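Local coordinates for protein putative ABC transporter subunit, substrate-binding component (Rhodopseudomonas palustris, PDB 4EVQ) that binds 4-hydroxybenzoate and probably serves as the solute-binding component of an ABC transporter that takes up aromatic compounds such as benzoate derivatives, at residues Ala219-Ile223 against Phe240-Val245; Pro207-Phe213 against Ile233-Pro238; Val259-Val263 against Pro286-Gln292. The contacts are given in a common frame with arbitrary orientation. Numbering follows the deposited sequence.

Contact 1. Residues Ala219-Ile223 against Phe240-Val245. With PHB (p-hydroxybenzoic acid), chain H.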
loop_
_atom_site.group_PDB
_atom_site.type_symbol
_atom_site.label_atom_id
_atom_site.label_comp_id
_atom_site.label_asym_id
_atom_site.label_seq_id
_atom_site.Cartn_x
_atom_site.Cartn_y
_atom_site.Cartn_z
ATOM N N ALA A 219 -6.381 0.231 12.977
ATOM C CA ALA A 219 -6.145 1.677 12.890
ATOM C C ALA A 219 -7.332 2.467 13.415
ATOM O O ALA A 219 -7.139 3.447 14.121
ATOM C CB ALA A 219 -5.822 2.108 11.450
ATOM N N LEU A 220 -8.539 2.056 13.095
ATOM C CA LEU A 220 -9.726 2.715 13.644
ATOM C C LEU A 220 -9.692 2.699 15.165
ATOM O O LEU A 220 -9.929 3.726 15.829
ATOM C CB LEU A 220 -10.987 2.039 13.101
ATOM C CG LEU A 220 -12.302 2.561 13.700
ATOM C CD1 LEU A 220 -12.488 4.062 13.474
ATOM C CD2 LEU A 220 -13.462 1.770 13.101
ATOM N N LYS A 221 -9.421 1.552 15.745
ATOM C CA LYS A 221 -9.380 1.436 17.181
ATOM C C LYS A 221 -8.280 2.272 17.760
ATOM O O LYS A 221 -8.482 2.934 18.784
ATOM C CB LYS A 221 -9.293 -0.022 17.612
ATOM C CG LYS A 221 -9.479 -0.190 19.137
ATOM C CD LYS A 221 -9.558 -1.650 19.464
ATOM C CE LYS A 221 -9.892 -1.837 20.954
ATOM N NZ LYS A 221 -8.801 -1.297 21.790
ATOM N N PHE A 222 -7.127 2.304 17.136
ATOM C CA PHE A 222 -6.012 3.112 17.609
ATOM C C PHE A 222 -6.419 4.567 17.629
ATOM O O PHE A 222 -6.156 5.290 18.602
ATOM C CB PHE A 222 -4.751 2.909 16.760
ATOM C CG PHE A 222 -3.596 3.666 17.289
ATOM C CD1 PHE A 222 -2.845 3.162 18.330
ATOM C CD2 PHE A 222 -3.273 4.900 16.780
ATOM C CE1 PHE A 222 -1.791 3.908 18.895
ATOM C CE2 PHE A 222 -2.232 5.639 17.331
ATOM C CZ PHE A 222 -1.489 5.139 18.363
ATOM N N ILE A 223 -7.018 5.056 16.571
ATOM C CA ILE A 223 -7.428 6.458 16.481
ATOM C C ILE A 223 -8.394 6.797 17.603
ATOM O O ILE A 223 -8.255 7.823 18.259
ATOM C CB ILE A 223 -8.061 6.736 15.093
ATOM C CG1 ILE A 223 -6.969 6.717 14.019
ATOM C CG2 ILE A 223 -8.868 8.037 15.080
ATOM C CD1 ILE A 223 -7.531 6.682 12.653
ATOM N N PHE A 240 -1.870 5.019 5.545
ATOM C CA PHE A 240 -2.577 3.793 5.894
ATOM C C PHE A 240 -3.271 3.914 7.243
ATOM O O PHE A 240 -4.229 3.193 7.515
ATOM C CB PHE A 240 -1.628 2.590 5.891
ATOM C CG PHE A 240 -0.676 2.597 4.749
ATOM C CD1 PHE A 240 -1.149 2.470 3.462
ATOM C CD2 PHE A 240 0.673 2.829 4.954
ATOM C CE1 PHE A 240 -0.278 2.551 2.400
ATOM C CE2 PHE A 240 1.541 2.941 3.859
ATOM C CZ PHE A 240 1.061 2.810 2.606
ATOM N N LEU A 241 -2.760 4.794 8.109
ATOM C CA LEU A 241 -3.311 4.967 9.463
ATOM C C LEU A 241 -4.744 5.465 9.384
ATOM O O LEU A 241 -5.518 5.157 10.268
ATOM C CB LEU A 241 -2.438 5.984 10.186
ATOM C CG LEU A 241 -2.843 6.315 11.616
ATOM C CD1 LEU A 241 -2.767 5.094 12.512
ATOM C CD2 LEU A 241 -1.967 7.455 12.160
ATOM N N THR A 242 -5.115 6.241 8.360
ATOM C CA THR A 242 -6.456 6.783 8.251
ATOM C C THR A 242 -7.280 6.275 7.080
ATOM O O THR A 242 -8.510 6.381 7.100
ATOM C CB THR A 242 -6.426 8.331 8.243
ATOM O OG1 THR A 242 -5.667 8.814 7.110
ATOM C CG2 THR A 242 -5.775 8.868 9.491
ATOM N N ASP A 243 -6.620 5.747 6.035
ATOM C CA ASP A 243 -7.391 5.382 4.861
ATOM C C ASP A 243 -8.372 4.236 5.121
ATOM O O ASP A 243 -8.006 3.200 5.641
ATOM C CB ASP A 243 -6.476 5.038 3.680
ATOM C CG ASP A 243 -6.321 6.199 2.707
ATOM O OD1 ASP A 243 -6.050 7.335 3.162
ATOM O OD2 ASP A 243 -6.466 5.986 1.463
ATOM N N GLY A 244 -9.626 4.472 4.767
ATOM C CA GLY A 244 -10.685 3.513 4.941
ATOM C C GLY A 244 -11.445 3.581 6.238
ATOM O O GLY A 244 -12.453 2.899 6.350
ATOM N N VAL A 245 -10.952 4.349 7.209
ATOM C CA VAL A 245 -11.543 4.378 8.556
ATOM C C VAL A 245 -11.978 5.770 8.929
ATOM O O VAL A 245 -12.386 5.980 10.073
ATOM C CB VAL A 245 -10.616 3.778 9.613
ATOM C CG1 VAL A 245 -10.340 2.277 9.313
ATOM C CG2 VAL A 245 -9.351 4.562 9.814
HETATM C "C1'" PHB H . 2.314 -4.300 4.673
HETATM O "O1'" PHB H . 2.359 -5.293 5.435
HETATM O "O2'" PHB H . 3.205 -4.084 3.760
HETATM C C1 PHB H . 1.228 -3.302 4.752
HETATM C C2 PHB H . -0.002 -3.673 5.296
HETATM C C3 PHB H . -1.020 -2.737 5.390
HETATM C C4 PHB H . -0.806 -1.465 4.969
HETATM C C5 PHB H . 0.397 -1.080 4.405
HETATM C C6 PHB H . 1.392 -2.007 4.318
HETATM O O4 PHB H . -1.781 -0.540 5.056
#
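In the ligand-binding cleft of a periplasmic binding protein, the loops that follow the strands of each alpha/beta lobe commonly form the binding site. Here helix 217-228 packs against the loop after strand 235-238, near the start of which F240, in a short 3-10 turn, belongs to the p-hydroxybenzoate pocket. The ring of F240 lies with one face over PHB C5, and its CB comes within 3.2 Å of the ligand hydroxyl O4. The same ring also meets that of F133. The end of the F240 side chain leads away from the helix, so the residues after it make most of the contact.

That contact is apolar, with no hydrogen bond between the segments. V245 points toward the helix and is the residue most covered by it: its CG1 lies 3.9 Å from L220 CB and its CG2 4.0 Å from I223 CD1. The L241 side chain leaves its backbone sideways, but its end comes nearer: CD1 lies 4.3 Å from F222 CD2 and 4.4 Å from A219 CB. I223 CD1 also touches T242 CG2 at 4.2 Å. The turn between these groups is closed by the bond from V245 N to T242 O, 3.2 Å; within it G244 has a phi of 91°, and at its backbone angles a CB would be jammed against the carbonyl O of D243. The carbonyl of L241 is buried with no polar partner in the model, its O facing A219 CB at 3.3 Å and I223 CD1 at 3.5 Å.

Contact 2. Residues Pro207-Phe213 against Ile233-Pro238. With PHB (p-hydroxybenzoic acid), chain H.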
loop_
_atom_site.group_PDB
_atom_site.type_symbol
_atom_site.label_atom_id
_atom_site.label_comp_id
_atom_site.label_asym_id
_atom_site.label_seq_id
_atom_site.Cartn_x
_atom_site.Cartn_y
_atom_site.Cartn_z
ATOM N N PRO A 207 6.566 13.257 24.371
ATOM C CA PRO A 207 7.029 13.673 23.052
ATOM C C PRO A 207 6.227 14.857 22.502
ATOM O O PRO A 207 5.156 15.178 23.029
ATOM C CB PRO A 207 6.774 12.407 22.209
ATOM C CG PRO A 207 5.519 11.845 22.792
ATOM C CD PRO A 207 5.716 12.047 24.299
ATOM N N ASP A 208 6.730 15.489 21.445
ATOM C CA ASP A 208 5.940 16.489 20.756
ATOM C C ASP A 208 5.151 15.963 19.561
ATOM O O ASP A 208 4.383 16.695 18.941
ATOM C CB ASP A 208 6.767 17.727 20.372
ATOM C CG ASP A 208 7.844 17.477 19.332
ATOM O OD1 ASP A 208 7.927 16.393 18.723
ATOM O OD2 ASP A 208 8.645 18.400 19.053
ATOM N N CYS A 209 5.280 14.655 19.326
ATOM C CA CYS A 209 4.472 13.993 18.292
ATOM C C CYS A 209 4.592 12.486 18.466
ATOM O O CYS A 209 5.524 11.959 19.053
ATOM C CB CYS A 209 4.965 14.382 16.877
ATOM S SG CYS A 209 6.715 14.025 16.553
ATOM N N VAL A 210 3.636 11.805 17.837
ATOM C CA VAL A 210 3.609 10.352 17.732
ATOM C C VAL A 210 3.512 9.992 16.254
ATOM O O VAL A 210 2.722 10.589 15.514
ATOM C CB VAL A 210 2.435 9.761 18.510
ATOM C CG1 VAL A 210 2.310 8.264 18.241
ATOM C CG2 VAL A 210 2.608 10.011 20.008
ATOM N N TYR A 211 4.343 9.038 15.860
ATOM C CA TYR A 211 4.295 8.431 14.529
ATOM C C TYR A 211 3.770 7.010 14.684
ATOM O O TYR A 211 4.380 6.215 15.383
ATOM C CB TYR A 211 5.693 8.387 13.926
ATOM C CG TYR A 211 5.856 7.651 12.606
ATOM C CD1 TYR A 211 5.613 8.292 11.415
ATOM C CD2 TYR A 211 6.313 6.349 12.555
ATOM C CE1 TYR A 211 5.806 7.636 10.217
ATOM C CE2 TYR A 211 6.501 5.677 11.355
ATOM C CZ TYR A 211 6.273 6.337 10.209
ATOM O OH TYR A 211 6.506 5.707 8.983
ATOM N N ALA A 212 2.655 6.696 14.016
ATOM C CA ALA A 212 2.034 5.382 14.137
ATOM C C ALA A 212 1.764 4.778 12.774
ATOM O O ALA A 212 1.282 5.441 11.865
ATOM C CB ALA A 212 0.723 5.480 14.919
ATOM N N PHE A 213 2.040 3.489 12.700
ATOM C CA PHE A 213 1.578 2.690 11.568
ATOM C C PHE A 213 0.665 1.588 12.079
ATOM O O PHE A 213 1.113 0.666 12.803
ATOM C CB PHE A 213 2.675 2.079 10.677
ATOM C CG PHE A 213 2.127 0.978 9.751
ATOM C CD1 PHE A 213 1.221 1.292 8.776
ATOM C CD2 PHE A 213 2.446 -0.358 9.943
ATOM C CE1 PHE A 213 0.633 0.309 7.987
ATOM C CE2 PHE A 213 1.832 -1.359 9.156
ATOM C CZ PHE A 213 0.931 -1.000 8.188
ATOM N N ILE A 233 -1.025 15.685 22.175
ATOM C CA ILE A 233 0.155 15.432 21.347
ATOM C C ILE A 233 -0.316 15.065 19.910
ATOM O O ILE A 233 -1.176 14.203 19.743
ATOM C CB ILE A 233 0.992 14.221 21.898
ATOM C CG1 ILE A 233 1.521 14.516 23.293
ATOM C CG2 ILE A 233 2.160 13.881 20.953
ATOM C CD1 ILE A 233 1.954 13.232 24.062
ATOM N N PRO A 234 0.215 15.719 18.896
ATOM C CA PRO A 234 -0.283 15.435 17.535
ATOM C C PRO A 234 0.165 14.083 17.027
ATOM O O PRO A 234 1.290 13.656 17.185
ATOM C CB PRO A 234 0.347 16.513 16.691
ATOM C CG PRO A 234 1.528 16.969 17.426
ATOM C CD PRO A 234 1.200 16.818 18.899
ATOM N N LEU A 235 -0.813 13.425 16.408
ATOM C CA LEU A 235 -0.654 12.107 15.772
ATOM C C LEU A 235 -0.395 12.264 14.291
ATOM O O LEU A 235 -1.116 12.956 13.569
ATOM C CB LEU A 235 -1.893 11.290 16.059
ATOM C CG LEU A 235 -1.920 9.863 15.441
ATOM C CD1 LEU A 235 -0.752 9.051 15.993
ATOM C CD2 LEU A 235 -3.212 9.183 15.769
ATOM N N TRP A 236 0.619 11.540 13.869
ATOM C CA TRP A 236 1.049 11.436 12.485
ATOM C C TRP A 236 1.250 9.977 12.093
ATOM O O TRP A 236 1.469 9.130 12.925
ATOM C CB TRP A 236 2.413 12.094 12.347
ATOM C CG TRP A 236 2.463 13.593 12.312
ATOM C CD1 TRP A 236 2.288 14.453 13.361
ATOM C CD2 TRP A 236 2.720 14.389 11.168
ATOM N NE1 TRP A 236 2.425 15.758 12.921
ATOM C CE2 TRP A 236 2.690 15.747 11.583
ATOM C CE3 TRP A 236 2.968 14.096 9.832
ATOM C CZ2 TRP A 236 2.918 16.788 10.706
ATOM C CZ3 TRP A 236 3.181 15.153 8.960
ATOM C CH2 TRP A 236 3.191 16.478 9.413
ATOM N N GLY A 237 1.205 9.712 10.790
ATOM C CA GLY A 237 1.624 8.409 10.294
ATOM C C GLY A 237 1.622 8.401 8.795
ATOM O O GLY A 237 1.184 9.331 8.155
ATOM N N PRO A 238 2.123 7.312 8.220
ATOM C CA PRO A 238 1.799 7.066 6.815
ATOM C C PRO A 238 0.294 6.975 6.656
ATOM O O PRO A 238 -0.408 6.622 7.575
ATOM C CB PRO A 238 2.485 5.726 6.541
ATOM C CG PRO A 238 2.381 4.993 7.890
ATOM C CD PRO A 238 2.584 6.104 8.919
HETATM C "C1'" PHB H . 2.314 -4.300 4.673
HETATM O "O1'" PHB H . 2.359 -5.293 5.435
HETATM O "O2'" PHB H . 3.205 -4.084 3.760
HETATM C C1 PHB H . 1.228 -3.302 4.752
HETATM C C2 PHB H . -0.002 -3.673 5.296
HETATM C C3 PHB H . -1.020 -2.737 5.390
HETATM C C4 PHB H . -0.806 -1.465 4.969
HETATM C C5 PHB H . 0.397 -1.080 4.405
HETATM C C6 PHB H . 1.392 -2.007 4.318
HETATM O O4 PHB H . -1.781 -0.540 5.056
#
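Backbone hydrogen bonds come first in this pairing of neighbouring parallel strands, 209-213 and 235-238, the two strands of a beta-alpha-beta unit whose crossover is helix 217-228. V210 N donates to P234 O (3.1 Å), W236 N to V210 O (2.8 Å) and A212 N to W236 O (2.9 Å). CA-H...O contacts accompany them: C209 CA lies 3.4 Å from P234 O, Y211 CA 3.3 Å from W236 O and, past the last hydrogen bond, G237 CA 3.4 Å from A212 O. A side chain on G237 would collide with that last carbonyl.

Apolar packing occupies both faces. On the face of V210 and L235, covered by F222 and Y226 of the crossover helix, L235 CD1 touches V210 CG1 at 3.9 Å and A212 CB at 4.0 Å. Y211 and W236 lie on the other face, beside helix 135-148, and Y211 CE1 meets P238 CD at 3.8 Å.

Ligand contact belongs to the C-terminal end, where F213 CZ reaches PHB C4 at 3.7 Å and F213 CD1 packs 4.0 Å from P238 CG. Since P238 has no amide hydrogen, the strand ladder cannot continue through its nitrogen to A212 O, and the pairing gives way to side-chain packing towards the pocket.

Contact 3. Residues Val259-Val263 against Pro286-Gln292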
loop_
_atom_site.group_PDB
_atom_site.type_symbol
_atom_site.label_atom_id
_atom_site.label_comp_id
_atom_site.label_asym_id
_atom_site.label_seq_id
_atom_site.Cartn_x
_atom_site.Cartn_y
_atom_site.Cartn_z
ATOM N N VAL A 259 1.045 11.249 5.520
ATOM C CA VAL A 259 1.648 11.376 4.199
ATOM C C VAL A 259 1.280 10.140 3.384
ATOM O O VAL A 259 1.398 9.012 3.878
ATOM C CB VAL A 259 3.160 11.562 4.307
ATOM C CG1 VAL A 259 3.820 11.434 2.954
ATOM C CG2 VAL A 259 3.494 12.926 4.940
ATOM N N LEU A 260 0.816 10.345 2.158
ATOM C CA LEU A 260 0.432 9.218 1.310
ATOM C C LEU A 260 0.506 9.657 -0.143
ATOM O O LEU A 260 0.307 10.812 -0.477
ATOM C CB LEU A 260 -1.014 8.736 1.630
ATOM C CG LEU A 260 -1.376 7.321 1.173
ATOM C CD1 LEU A 260 -0.555 6.264 1.892
ATOM C CD2 LEU A 260 -2.888 7.114 1.416
ATOM N N HIS A 261 0.666 8.655 -0.991
ATOM C CA HIS A 261 0.668 8.781 -2.444
ATOM C C HIS A 261 -0.706 8.936 -3.083
ATOM O O HIS A 261 -0.820 8.981 -4.292
ATOM C CB HIS A 261 1.469 7.627 -3.041
ATOM C CG HIS A 261 1.047 6.292 -2.549
ATOM N ND1 HIS A 261 1.257 5.912 -1.240
ATOM C CD2 HIS A 261 0.483 5.239 -3.176
ATOM C CE1 HIS A 261 0.789 4.692 -1.072
ATOM N NE2 HIS A 261 0.324 4.256 -2.229
ATOM N N TYR A 262 -1.754 9.013 -2.286
ATOM C CA TYR A 262 -3.109 9.262 -2.792
ATOM C C TYR A 262 -3.877 10.131 -1.810
ATOM O O TYR A 262 -3.670 10.025 -0.613
ATOM C CB TYR A 262 -3.876 7.933 -2.994
ATOM C CG TYR A 262 -5.255 8.133 -3.531
ATOM C CD1 TYR A 262 -5.478 8.580 -4.838
ATOM C CD2 TYR A 262 -6.370 7.844 -2.735
ATOM C CE1 TYR A 262 -6.743 8.796 -5.302
ATOM C CE2 TYR A 262 -7.652 8.049 -3.219
ATOM C CZ TYR A 262 -7.832 8.505 -4.511
ATOM O OH TYR A 262 -9.122 8.700 -4.961
ATOM N N VAL A 263 -4.726 11.002 -2.340
ATOM C CA VAL A 263 -5.705 11.742 -1.543
ATOM C C VAL A 263 -6.971 11.760 -2.379
ATOM O O VAL A 263 -6.902 11.936 -3.585
ATOM C CB VAL A 263 -5.329 13.218 -1.316
ATOM C CG1 VAL A 263 -6.060 13.750 -0.061
ATOM C CG2 VAL A 263 -3.929 13.455 -1.251
ATOM N N PRO A 286 -13.452 5.248 -2.798
ATOM C CA PRO A 286 -12.264 4.405 -2.829
ATOM C C PRO A 286 -11.159 4.971 -1.972
ATOM O O PRO A 286 -11.042 6.186 -1.850
ATOM C CB PRO A 286 -11.855 4.425 -4.285
ATOM C CG PRO A 286 -12.371 5.753 -4.800
ATOM C CD PRO A 286 -13.607 6.066 -3.998
ATOM N N ASP A 287 -10.370 4.110 -1.365
ATOM C CA ASP A 287 -9.157 4.525 -0.664
ATOM C C ASP A 287 -7.933 4.087 -1.439
ATOM O O ASP A 287 -8.025 3.592 -2.585
ATOM C CB ASP A 287 -9.165 4.040 0.784
ATOM C CG ASP A 287 -9.180 2.559 0.901
ATOM O OD1 ASP A 287 -8.932 1.844 -0.067
ATOM O OD2 ASP A 287 -9.476 2.046 2.014
ATOM N N VAL A 288 -6.770 4.274 -0.837
ATOM C CA VAL A 288 -5.503 4.002 -1.543
ATOM C C VAL A 288 -5.419 2.565 -1.988
ATOM O O VAL A 288 -4.801 2.281 -3.023
ATOM C CB VAL A 288 -4.282 4.411 -0.663
ATOM C CG1 VAL A 288 -4.121 3.515 0.559
ATOM C CG2 VAL A 288 -2.995 4.489 -1.504
ATOM N N PHE A 289 -5.985 1.626 -1.228
ATOM C CA PHE A 289 -5.912 0.220 -1.572
ATOM C C PHE A 289 -6.697 -0.044 -2.822
ATOM O O PHE A 289 -6.230 -0.784 -3.733
ATOM C CB PHE A 289 -6.388 -0.603 -0.364
ATOM C CG PHE A 289 -5.693 -0.204 0.908
ATOM C CD1 PHE A 289 -4.372 -0.503 1.112
ATOM C CD2 PHE A 289 -6.379 0.455 1.911
ATOM C CE1 PHE A 289 -3.702 -0.089 2.256
ATOM C CE2 PHE A 289 -5.764 0.838 3.064
ATOM C CZ PHE A 289 -4.431 0.586 3.241
ATOM N N ALA A 290 -7.881 0.551 -2.942
ATOM C CA ALA A 290 -8.645 0.451 -4.183
ATOM C C ALA A 290 -7.910 1.045 -5.371
ATOM O O ALA A 290 -7.930 0.454 -6.464
ATOM C CB ALA A 290 -9.984 1.107 -4.021
ATOM N N VAL A 291 -7.226 2.173 -5.192
ATOM C CA VAL A 291 -6.444 2.759 -6.255
ATOM C C VAL A 291 -5.359 1.814 -6.693
ATOM O O VAL A 291 -5.087 1.671 -7.906
ATOM C CB VAL A 291 -5.817 4.075 -5.787
ATOM C CG1 VAL A 291 -4.839 4.634 -6.808
ATOM C CG2 VAL A 291 -6.882 5.126 -5.508
ATOM N N GLN A 292 -4.657 1.197 -5.757
ATOM C CA GLN A 292 -3.575 0.298 -6.054
ATOM C C GLN A 292 -4.062 -0.925 -6.828
ATOM O O GLN A 292 -3.353 -1.411 -7.717
ATOM C CB GLN A 292 -2.823 -0.104 -4.775
ATOM C CG GLN A 292 -2.065 1.078 -4.170
ATOM C CD GLN A 292 -1.571 0.881 -2.747
ATOM O OE1 GLN A 292 -0.864 1.720 -2.234
ATOM N NE2 GLN A 292 -1.937 -0.224 -2.115
#
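A buried strand-end-to-helix contact joins residues 259-263, which run off the end of strand 257-260, to residues 286-292 at the start of helix 288-306. V288 covers much of the interface on the helix side: its CB lies 3.7 Å from L260 CD2, and its CG2 lies 3.9 Å from Y262 CB and 3.4 Å from H261 NE2. Y262 presents a ring face to V291, whose CG2 sits 3.5 Å from the ring centroid and 7° off the normal, a well-centred CH-pi contact. The phenol hydroxyl of Y262 bonds to N271 outside these segments.

Strand 257-260 belongs to the mixed sheet of one alpha/beta lobe of the periplasmic binding protein fold. D287 is the N-cap just before helix 288-306; its OD1 accepts weak bonds from F289 N at 3.2 Å and A290 N at 3.3 Å. F289, whose CA-to-CB bond points away from 259-263, makes no contact with that segment; it belongs to the ligand pocket and touches p-hydroxybenzoate.

One hydrogen bond crosses between the segments. H261 NE2 donates to Q292 OE1 at 2.8 Å with an angle of 166°, while NE2 of the same glutamine bonds to N113 OD1.

All three contacts are buried, so what separates them is chemistry rather than exposure. Contact 2 is the pairing of neighbouring strands, carried by main-chain hydrogen bonds; contact 1 shares its beta-alpha-beta unit but joins the crossover helix to the loop beyond by apolar side chains. Contact 3, nearer the chain's centre, adds a polar side-chain bond and a CH-pi contact. Contacts 1 and 2 touch directly, F240 CB lying 3.8 Å from F213 CE1 where both reach the ligand. Contact 2 meets contact 3 within one sheet, through G237 O and V259 N, while D243 OD2 of contact 1 probably accepts a hydrogen bond from V288 N of contact 3.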